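Local coordinates for UPF0135 protein SA1388 (Staphylococcus aureus subsp. aureus, PDB 3LNL) that is of unknown function but, as a NIF3-family protein, carries a dinuclear metal centre and forms a toroid-shaped homohexamer capped by PII-like domains, at residues B[131-136]-B[236-241]. The protein carries 2 engineered substitutions. Residues are numbered along the deposited sequence; the frame is centred on the assembly and turned at random.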
loop_
_atom_site.group_PDB
_atom_site.type_symbol
_atom_site.label_atom_id
_atom_site.label_comp_id
_atom_site.label_asym_id
_atom_site.label_seq_id
_atom_site.Cartn_x
_atom_site.Cartn_y
_atom_site.Cartn_z
ATOM N N GLN B 131 16.791 -13.750 15.484
ATOM C CA GLN B 131 16.164 -14.101 14.218
ATOM C C GLN B 131 15.566 -15.537 14.349
ATOM O O GLN B 131 15.826 -16.235 15.354
ATOM C CB GLN B 131 17.187 -13.989 13.060
ATOM C CG GLN B 131 17.850 -12.631 12.986
ATOM C CD GLN B 131 18.798 -12.455 11.795
ATOM O OE1 GLN B 131 19.181 -13.432 11.131
ATOM N NE2 GLN B 131 19.157 -11.186 11.506
ATOM N N GLN B 132 14.716 -15.920 13.399
ATOM C CA GLN B 132 14.200 -17.297 13.297
ATOM C C GLN B 132 14.672 -17.838 11.966
ATOM O O GLN B 132 14.534 -17.187 10.942
ATOM C CB GLN B 132 12.667 -17.377 13.385
ATOM C CG GLN B 132 12.089 -17.025 14.763
ATOM C CD GLN B 132 12.253 -18.138 15.805
ATOM O OE1 GLN B 132 12.103 -19.329 15.506
ATOM N NE2 GLN B 132 12.565 -17.748 17.036
ATOM N N ASP B 133 15.271 -19.010 11.997
ATOM C CA ASP B 133 15.735 -19.652 10.786
ATOM C C ASP B 133 14.813 -20.804 10.450
ATOM O O ASP B 133 14.385 -21.534 11.329
ATOM C CB ASP B 133 17.176 -20.127 10.969
ATOM C CG ASP B 133 18.121 -18.981 11.371
ATOM O OD1 ASP B 133 18.054 -17.883 10.764
ATOM O OD2 ASP B 133 18.921 -19.186 12.305
ATOM N N VAL B 134 14.503 -20.931 9.168
ATOM C CA VAL B 134 13.623 -21.966 8.677
ATOM C C VAL B 134 14.435 -23.179 8.261
ATOM O O VAL B 134 15.410 -23.057 7.520
ATOM C CB VAL B 134 12.801 -21.470 7.489
ATOM C CG1 VAL B 134 11.875 -22.575 6.990
ATOM C CG2 VAL B 134 12.024 -20.217 7.882
ATOM N N TYR B 135 14.055 -24.331 8.800
ATOM C CA TYR B 135 14.622 -25.631 8.434
ATOM C C TYR B 135 13.468 -26.537 8.003
ATOM O O TYR B 135 12.302 -26.168 8.131
ATOM C CB TYR B 135 15.302 -26.283 9.638
ATOM C CG TYR B 135 16.438 -25.492 10.211
ATOM C CD1 TYR B 135 17.765 -25.815 9.930
ATOM C CD2 TYR B 135 16.187 -24.416 11.052
ATOM C CE1 TYR B 135 18.823 -25.067 10.470
ATOM C CE2 TYR B 135 17.225 -23.674 11.599
ATOM C CZ TYR B 135 18.538 -23.989 11.303
ATOM O OH TYR B 135 19.538 -23.209 11.868
ATOM N N TYR B 136 13.790 -27.739 7.522
ATOM C CA TYR B 136 12.776 -28.767 7.282
ATOM C C TYR B 136 13.168 -30.075 7.916
ATOM O O TYR B 136 14.330 -30.498 7.835
ATOM C CB TYR B 136 12.558 -29.012 5.796
ATOM C CG TYR B 136 11.913 -27.865 5.100
ATOM C CD1 TYR B 136 12.664 -26.960 4.378
ATOM C CD2 TYR B 136 10.537 -27.678 5.170
ATOM C CE1 TYR B 136 12.067 -25.892 3.740
ATOM C CE2 TYR B 136 9.930 -26.609 4.540
ATOM C CZ TYR B 136 10.700 -25.723 3.823
ATOM O OH TYR B 136 10.100 -24.657 3.184
ATOM N N GLN B 236 13.644 -22.496 14.068
ATOM C CA GLN B 236 14.563 -22.517 15.198
ATOM C C GLN B 236 15.021 -21.113 15.495
ATOM O O GLN B 236 15.211 -20.324 14.584
ATOM C CB GLN B 236 15.815 -23.322 14.861
ATOM C CG GLN B 236 15.573 -24.769 14.516
ATOM C CD GLN B 236 16.870 -25.562 14.517
ATOM O OE1 GLN B 236 17.955 -24.992 14.572
ATOM N NE2 GLN B 236 16.755 -26.874 14.476
ATOM N N THR B 237 15.248 -20.835 16.770
ATOM C CA THR B 237 15.772 -19.574 17.201
ATOM C C THR B 237 17.208 -19.455 16.763
ATOM O O THR B 237 18.011 -20.334 17.003
ATOM C CB THR B 237 15.662 -19.421 18.717
ATOM O OG1 THR B 237 14.295 -19.630 19.078
ATOM C CG2 THR B 237 16.109 -18.028 19.144
ATOM N N SER B 238 17.516 -18.353 16.095
ATOM C CA SER B 238 18.820 -18.147 15.523
ATOM C C SER B 238 19.787 -17.738 16.629
ATOM O O SER B 238 19.377 -17.230 17.662
ATOM C CB SER B 238 18.754 -16.959 14.538
ATOM O OG SER B 238 20.012 -16.771 13.962
ATOM N N LEU B 239 21.066 -17.850 16.332
ATOM C CA LEU B 239 22.100 -17.267 17.156
ATOM C C LEU B 239 22.282 -15.763 16.900
ATOM O O LEU B 239 22.953 -15.103 17.681
ATOM C CB LEU B 239 23.426 -18.030 16.961
ATOM C CG LEU B 239 23.380 -19.493 17.442
ATOM C CD1 LEU B 239 24.718 -20.133 17.204
ATOM C CD2 LEU B 239 22.989 -19.643 18.908
ATOM N N TYR B 240 21.712 -15.277 15.793
ATOM C CA TYR B 240 21.798 -13.890 15.357
ATOM C C TYR B 240 20.604 -13.103 15.894
ATOM O O TYR B 240 19.484 -13.586 15.930
ATOM C CB TYR B 240 21.910 -13.796 13.799
ATOM C CG TYR B 240 23.067 -14.649 13.259
ATOM C CD1 TYR B 240 22.869 -15.983 12.831
ATOM C CD2 TYR B 240 24.358 -14.146 13.233
ATOM C CE1 TYR B 240 23.948 -16.774 12.389
ATOM C CE2 TYR B 240 25.411 -14.915 12.832
ATOM C CZ TYR B 240 25.207 -16.234 12.413
ATOM O OH TYR B 240 26.309 -16.939 12.006
ATOM N N GLY B 241 20.858 -11.867 16.320
ATOM C CA GLY B 241 19.792 -10.988 16.767
ATOM C C GLY B 241 20.325 -9.603 17.033
ATOM O O GLY B 241 21.510 -9.440 17.349
HETATM O O HOH W 1 21.417 -19.323 13.311
#
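Strand 131-136 runs antiparallel to the end of strand 229-238, and the pairing carries on past a corner at Leu239. Asp133 and Gln236 form a hydrogen-bonded pair: Asp133 N reaches Gln236 O at 2.9 Å, nearly along the C=O axis, and Gln236 N returns a bond to Asp133 O. Ser238 N then binds Gln131 O from above the carbonyl plane, and beyond the corner Gln131 N meets Tyr240 O at 2.7 Å, in the carbonyl plane.

Gln236 can be followed outward. Gln236 CB starts 3.6 Å from Tyr135 CE2, and CG rests against CD2 and CE2. Gln236 CD sits 3.5 Å above the Tyr135 ring plane, toward the rim. Gln236 OE1 ends 3.3 Å from Tyr135 CE2. The extended chain (chi2 -167°) crosses one face of the broad tyrosine ring, its amide tilted 36° to it; glutamine offers an aliphatic stem and a polar tip for a partly exposed place.

Ser238 suits the place just before the corner: its OG, anti to the backbone N (chi1 -179°), accepts from Tyr240 N at 2.9 Å, an ST turn. The Asp133 carboxylate accepts from a water shared with that OG.

Thr237 OG1 is hydrogen-bonded to Glu215 OE1 on helix 211-221 of a second subunit, while Tyr135 also touches Met205 on strand 197-207. The ladder lies where the sheet of the PII-like domain passes into strand 240-253, whose Gly241 is backbone hydrogen-bonded to Val107, next to the zinc ligand Asp106.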